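G protein coupled receptor (Arabidopsis thaliana, PDB 3T33) binds zinc as a LanC-like protein, may take part in abscisic acid signalling and may interact with the G-protein subunit GPA1. Local coordinates at residues Tyr78-Phe92 against Phe126-Ala140. Residues are numbered along the deposited sequence; the frame is centred on the assembly and turned at random.
Sequences YNLYTGVLGTAYLLF and FICGYAGVCALGAVA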
loop_
_atom_site.group_PDB
_atom_site.type_symbol
_atom_site.label_atom_id
_atom_site.label_comp_id
_atom_site.label_asym_id
_atom_site.label_seq_id
_atom_site.Cartn_x
_atom_site.Cartn_y
_atom_site.Cartn_z
ATOM N N TYR A 78 3.427 -16.502 8.215
ATOM C CA TYR A 78 3.550 -16.767 6.772
ATOM C C TYR A 78 3.104 -15.694 5.802
ATOM O O TYR A 78 3.805 -15.403 4.909
ATOM C CB TYR A 78 2.986 -18.133 6.381
ATOM C CG TYR A 78 1.741 -18.171 5.503
ATOM C CD1 TYR A 78 1.787 -17.850 4.174
ATOM C CD2 TYR A 78 0.531 -18.576 6.015
ATOM C CE1 TYR A 78 0.670 -17.885 3.408
ATOM C CE2 TYR A 78 -0.582 -18.625 5.259
ATOM C CZ TYR A 78 -0.517 -18.286 3.959
ATOM O OH TYR A 78 -1.641 -18.342 3.221
ATOM N N ASN A 79 1.946 -15.107 5.976
ATOM C CA ASN A 79 1.471 -14.141 5.014
ATOM C C ASN A 79 2.178 -12.792 4.976
ATOM O O ASN A 79 3.022 -12.524 5.791
ATOM C CB ASN A 79 -0.046 -14.016 5.052
ATOM C CG ASN A 79 -0.543 -13.116 6.131
ATOM O OD1 ASN A 79 0.212 -12.480 6.804
ATOM N ND2 ASN A 79 -1.835 -13.078 6.300
ATOM N N LEU A 80 1.828 -11.961 4.004
ATOM C CA LEU A 80 2.555 -10.684 3.816
ATOM C C LEU A 80 2.208 -9.708 4.919
ATOM O O LEU A 80 3.071 -8.953 5.417
ATOM C CB LEU A 80 2.238 -10.083 2.442
ATOM C CG LEU A 80 3.063 -8.885 2.015
ATOM C CD1 LEU A 80 4.448 -9.307 1.492
ATOM C CD2 LEU A 80 2.293 -8.023 0.959
ATOM N N TYR A 81 0.933 -9.789 5.304
ATOM C CA TYR A 81 0.221 -8.811 6.131
ATOM C C TYR A 81 0.791 -8.759 7.520
ATOM O O TYR A 81 1.156 -7.661 8.001
ATOM C CB TYR A 81 -1.269 -9.198 6.228
ATOM C CG TYR A 81 -2.083 -8.139 6.901
ATOM C CD1 TYR A 81 -2.302 -8.170 8.255
ATOM C CD2 TYR A 81 -2.589 -7.064 6.171
ATOM C CE1 TYR A 81 -2.998 -7.168 8.861
ATOM C CE2 TYR A 81 -3.281 -6.086 6.752
ATOM C CZ TYR A 81 -3.470 -6.122 8.087
ATOM O OH TYR A 81 -4.190 -5.137 8.649
ATOM N N THR A 82 0.896 -9.925 8.175
ATOM C CA THR A 82 1.521 -9.980 9.494
ATOM C C THR A 82 2.643 -11.022 9.615
ATOM O O THR A 82 3.385 -11.032 10.580
ATOM C CB THR A 82 0.486 -10.153 10.648
ATOM O OG1 THR A 82 -0.444 -11.216 10.346
ATOM C CG2 THR A 82 -0.285 -8.885 10.850
ATOM N N GLY A 83 2.780 -11.893 8.642
ATOM C CA GLY A 83 3.713 -13.003 8.804
ATOM C C GLY A 83 5.055 -12.772 8.145
ATOM O O GLY A 83 5.475 -11.600 7.857
ATOM N N VAL A 84 5.710 -13.871 7.822
ATOM C CA VAL A 84 7.099 -13.816 7.505
ATOM C C VAL A 84 7.335 -13.346 6.068
ATOM O O VAL A 84 8.395 -12.843 5.738
ATOM C CB VAL A 84 7.782 -15.178 7.847
ATOM C CG1 VAL A 84 9.175 -15.257 7.226
ATOM C CG2 VAL A 84 7.839 -15.337 9.364
ATOM N N LEU A 85 6.316 -13.475 5.232
ATOM C CA LEU A 85 6.406 -12.965 3.897
ATOM C C LEU A 85 6.572 -11.416 3.890
ATOM O O LEU A 85 7.232 -10.879 3.008
ATOM C CB LEU A 85 5.194 -13.398 3.037
ATOM C CG LEU A 85 5.554 -13.290 1.542
ATOM C CD1 LEU A 85 6.537 -14.412 1.015
ATOM C CD2 LEU A 85 4.330 -13.221 0.650
ATOM N N GLY A 86 5.973 -10.735 4.862
ATOM C CA GLY A 86 6.223 -9.301 5.098
ATOM C C GLY A 86 7.707 -9.012 5.196
ATOM O O GLY A 86 8.212 -8.066 4.613
ATOM N N THR A 87 8.435 -9.888 5.849
ATOM C CA THR A 87 9.871 -9.719 5.994
ATOM C C THR A 87 10.583 -9.965 4.691
ATOM O O THR A 87 11.438 -9.147 4.307
ATOM C CB THR A 87 10.398 -10.661 7.107
ATOM O OG1 THR A 87 9.783 -10.263 8.345
ATOM C CG2 THR A 87 11.885 -10.595 7.224
ATOM N N ALA A 88 10.224 -11.047 3.980
ATOM C CA ALA A 88 10.798 -11.288 2.690
ATOM C C ALA A 88 10.582 -10.092 1.746
ATOM O O ALA A 88 11.466 -9.713 0.957
ATOM C CB ALA A 88 10.168 -12.587 2.050
ATOM N N TYR A 89 9.389 -9.521 1.778
ATOM C CA TYR A 89 9.089 -8.414 0.873
ATOM C C TYR A 89 9.903 -7.184 1.200
ATOM O O TYR A 89 10.388 -6.482 0.331
ATOM C CB TYR A 89 7.557 -8.125 0.858
ATOM C CG TYR A 89 7.103 -7.461 -0.412
ATOM C CD1 TYR A 89 7.698 -7.722 -1.649
ATOM C CD2 TYR A 89 6.127 -6.475 -0.366
ATOM C CE1 TYR A 89 7.277 -7.032 -2.815
ATOM C CE2 TYR A 89 5.714 -5.811 -1.491
ATOM C CZ TYR A 89 6.258 -6.087 -2.709
ATOM O OH TYR A 89 5.748 -5.329 -3.775
ATOM N N LEU A 90 10.073 -6.939 2.470
ATOM C CA LEU A 90 10.908 -5.817 2.914
ATOM C C LEU A 90 12.355 -6.017 2.410
ATOM O O LEU A 90 13.040 -5.050 2.007
ATOM C CB LEU A 90 10.832 -5.689 4.431
ATOM C CG LEU A 90 11.899 -4.704 5.011
ATOM C CD1 LEU A 90 11.705 -3.263 4.487
ATOM C CD2 LEU A 90 11.884 -4.755 6.575
ATOM N N LEU A 91 12.810 -7.286 2.428
ATOM C CA LEU A 91 14.148 -7.670 1.981
ATOM C C LEU A 91 14.273 -7.526 0.506
ATOM O O LEU A 91 15.326 -7.085 -0.017
ATOM C CB LEU A 91 14.462 -9.116 2.427
ATOM C CG LEU A 91 14.946 -9.147 3.880
ATOM C CD1 LEU A 91 14.855 -10.542 4.390
ATOM C CD2 LEU A 91 16.397 -8.677 3.931
ATOM N N PHE A 92 13.210 -7.929 -0.187
ATOM C CA PHE A 92 13.107 -7.663 -1.628
ATOM C C PHE A 92 13.182 -6.125 -1.985
ATOM O O PHE A 92 13.910 -5.728 -2.879
ATOM C CB PHE A 92 11.836 -8.306 -2.221
ATOM C CG PHE A 92 11.789 -8.239 -3.719
ATOM C CD1 PHE A 92 12.673 -8.975 -4.484
ATOM C CD2 PHE A 92 10.900 -7.406 -4.365
ATOM C CE1 PHE A 92 12.685 -8.874 -5.885
ATOM C CE2 PHE A 92 10.911 -7.295 -5.778
ATOM C CZ PHE A 92 11.811 -8.064 -6.525
ATOM N N PHE A 126 -2.657 -11.809 -2.594
ATOM C CA PHE A 126 -1.282 -11.316 -2.401
ATOM C C PHE A 126 -0.962 -10.997 -0.940
ATOM O O PHE A 126 0.093 -11.428 -0.435
ATOM C CB PHE A 126 -1.015 -10.074 -3.282
ATOM C CG PHE A 126 0.424 -9.662 -3.327
ATOM C CD1 PHE A 126 1.292 -10.266 -4.186
ATOM C CD2 PHE A 126 0.882 -8.610 -2.549
ATOM C CE1 PHE A 126 2.634 -9.880 -4.238
ATOM C CE2 PHE A 126 2.197 -8.202 -2.632
ATOM C CZ PHE A 126 3.075 -8.857 -3.468
ATOM N N ILE A 127 -1.839 -10.256 -0.281
ATOM C CA ILE A 127 -1.504 -9.678 1.015
ATOM C C ILE A 127 -1.797 -10.666 2.156
ATOM O O ILE A 127 -1.145 -10.646 3.211
ATOM C CB ILE A 127 -2.306 -8.384 1.258
ATOM C CG1 ILE A 127 -1.931 -7.251 0.273
ATOM C CG2 ILE A 127 -2.231 -7.917 2.697
ATOM C CD1 ILE A 127 -3.070 -6.104 0.196
ATOM N N CYS A 128 -2.773 -11.551 1.948
ATOM C CA CYS A 128 -3.159 -12.440 3.025
ATOM C C CYS A 128 -2.992 -13.931 2.774
ATOM O O CYS A 128 -3.154 -14.712 3.700
ATOM C CB CYS A 128 -4.573 -12.114 3.527
ATOM S SG CYS A 128 -4.581 -10.629 4.498
ATOM N N GLY A 129 -2.644 -14.324 1.555
ATOM C CA GLY A 129 -2.621 -15.734 1.178
ATOM C C GLY A 129 -1.423 -16.160 0.366
ATOM O O GLY A 129 -0.369 -15.502 0.310
ATOM N N TYR A 130 -1.637 -17.230 -0.341
ATOM C CA TYR A 130 -0.622 -18.057 -0.898
ATOM C C TYR A 130 -0.132 -17.535 -2.245
ATOM O O TYR A 130 1.005 -17.847 -2.665
ATOM C CB TYR A 130 -1.286 -19.463 -1.118
ATOM C CG TYR A 130 -0.337 -20.497 -1.622
ATOM C CD1 TYR A 130 0.850 -20.710 -0.949
ATOM C CD2 TYR A 130 -0.610 -21.257 -2.773
ATOM C CE1 TYR A 130 1.795 -21.685 -1.366
ATOM C CE2 TYR A 130 0.319 -22.268 -3.221
ATOM C CZ TYR A 130 1.544 -22.480 -2.475
ATOM O OH TYR A 130 2.547 -23.414 -2.816
ATOM N N ALA A 131 -1.011 -16.829 -2.966
ATOM C CA ALA A 131 -0.614 -16.146 -4.222
ATOM C C ALA A 131 0.502 -15.136 -3.928
ATOM O O ALA A 131 1.413 -14.976 -4.707
ATOM C CB ALA A 131 -1.856 -15.432 -4.906
ATOM N N GLY A 132 0.426 -14.469 -2.785
ATOM C CA GLY A 132 1.524 -13.576 -2.323
ATOM C C GLY A 132 2.853 -14.300 -2.255
ATOM O O GLY A 132 3.867 -13.830 -2.796
ATOM N N VAL A 133 2.859 -15.454 -1.594
ATOM C CA VAL A 133 4.073 -16.319 -1.434
ATOM C C VAL A 133 4.636 -16.758 -2.774
ATOM O O VAL A 133 5.849 -16.649 -3.046
ATOM C CB VAL A 133 3.736 -17.589 -0.624
ATOM C CG1 VAL A 133 4.950 -18.545 -0.546
ATOM C CG2 VAL A 133 3.202 -17.202 0.750
ATOM N N CYS A 134 3.763 -17.255 -3.638
ATOM C CA CYS A 134 4.204 -17.698 -4.928
ATOM C C CYS A 134 4.654 -16.584 -5.823
ATOM O O CYS A 134 5.540 -16.782 -6.648
ATOM C CB CYS A 134 3.062 -18.461 -5.605
ATOM S SG CYS A 134 2.655 -20.073 -4.742
ATOM N N ALA A 135 4.006 -15.428 -5.773
ATOM C CA ALA A 135 4.353 -14.407 -6.756
ATOM C C ALA A 135 5.682 -13.782 -6.365
ATOM O O ALA A 135 6.510 -13.551 -7.227
ATOM C CB ALA A 135 3.255 -13.345 -6.875
ATOM N N LEU A 136 5.932 -13.579 -5.070
ATOM C CA LEU A 136 7.226 -13.054 -4.650
ATOM C C LEU A 136 8.295 -14.088 -4.928
ATOM O O LEU A 136 9.367 -13.805 -5.411
ATOM C CB LEU A 136 7.233 -12.746 -3.159
ATOM C CG LEU A 136 8.069 -11.603 -2.581
ATOM C CD1 LEU A 136 8.424 -11.707 -1.083
ATOM C CD2 LEU A 136 9.220 -11.078 -3.434
ATOM N N GLY A 137 8.007 -15.327 -4.624
ATOM C CA GLY A 137 8.981 -16.393 -4.879
ATOM C C GLY A 137 9.439 -16.318 -6.304
ATOM O O GLY A 137 10.646 -16.320 -6.556
ATOM N N ALA A 138 8.474 -16.274 -7.239
ATOM C CA ALA A 138 8.775 -16.329 -8.659
ATOM C C ALA A 138 9.537 -15.076 -9.138
ATOM O O ALA A 138 10.385 -15.153 -9.984
ATOM C CB ALA A 138 7.454 -16.494 -9.494
ATOM N N VAL A 139 9.229 -13.927 -8.552
ATOM C CA VAL A 139 9.872 -12.674 -8.961
ATOM C C VAL A 139 11.297 -12.650 -8.405
ATOM O O VAL A 139 12.249 -12.389 -9.124
ATOM C CB VAL A 139 8.994 -11.439 -8.564
ATOM C CG1 VAL A 139 9.778 -10.154 -8.780
ATOM C CG2 VAL A 139 7.682 -11.410 -9.414
ATOM N N ALA A 140 11.435 -12.972 -7.124
ATOM C CA ALA A 140 12.751 -13.030 -6.476
ATOM C C ALA A 140 13.669 -14.018 -7.192
ATOM O O ALA A 140 14.809 -13.688 -7.428
ATOM C CB ALA A 140 12.638 -13.316 -4.994
HETATM O O HOH W 1 0.364 -13.306 1.750
#
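Leu136 is the knob of a knob-into-hole contact between two inner helices of the LanC-like alpha/alpha toroid, 84-98 and 130-144, whose contacting segments run roughly parallel. Its side chain sits among Leu85, Ala88, Tyr89 and Phe92. Leu136 CD1 meets Ala88 CB at 3.7 Å, while Leu136 CD2 lies over the Phe92 ring, 4.3 Å from the centroid and 27° off the normal, a CH-pi contact. With CG anti to the backbone N (chi1 -171°), Phe92 reaches across to the second helix, where its CZ meets Val139 CG1 at 3.7 Å.

Just before helix 130-144, Phe126 forms a T-shaped pair with Tyr89: the Phe126 edge approaches the Tyr89 face, with planes at 80° and centroids 5.8 Å apart. Leu80 CD2 packs on Phe126 CE2, and Phe183 of helix 174-188 borders both aromatics.

The loops leading into the helices meet nearer the zinc site. Ile127 CG2 abuts the Tyr81 ring edge in its plane, and the Tyr81 side chain also touches Cys333, a zinc ligand. A water accepts from Leu80 N and donates to Phe126 O and Gly129 O, joining the two loops. The Asn79 amide works in two directions: OD1 accepts from Thr82 N (3.0 Å) and Gly83 N, an Asx motif, while ND2 donates a weak bond to Cys128 O at 3.3 Å.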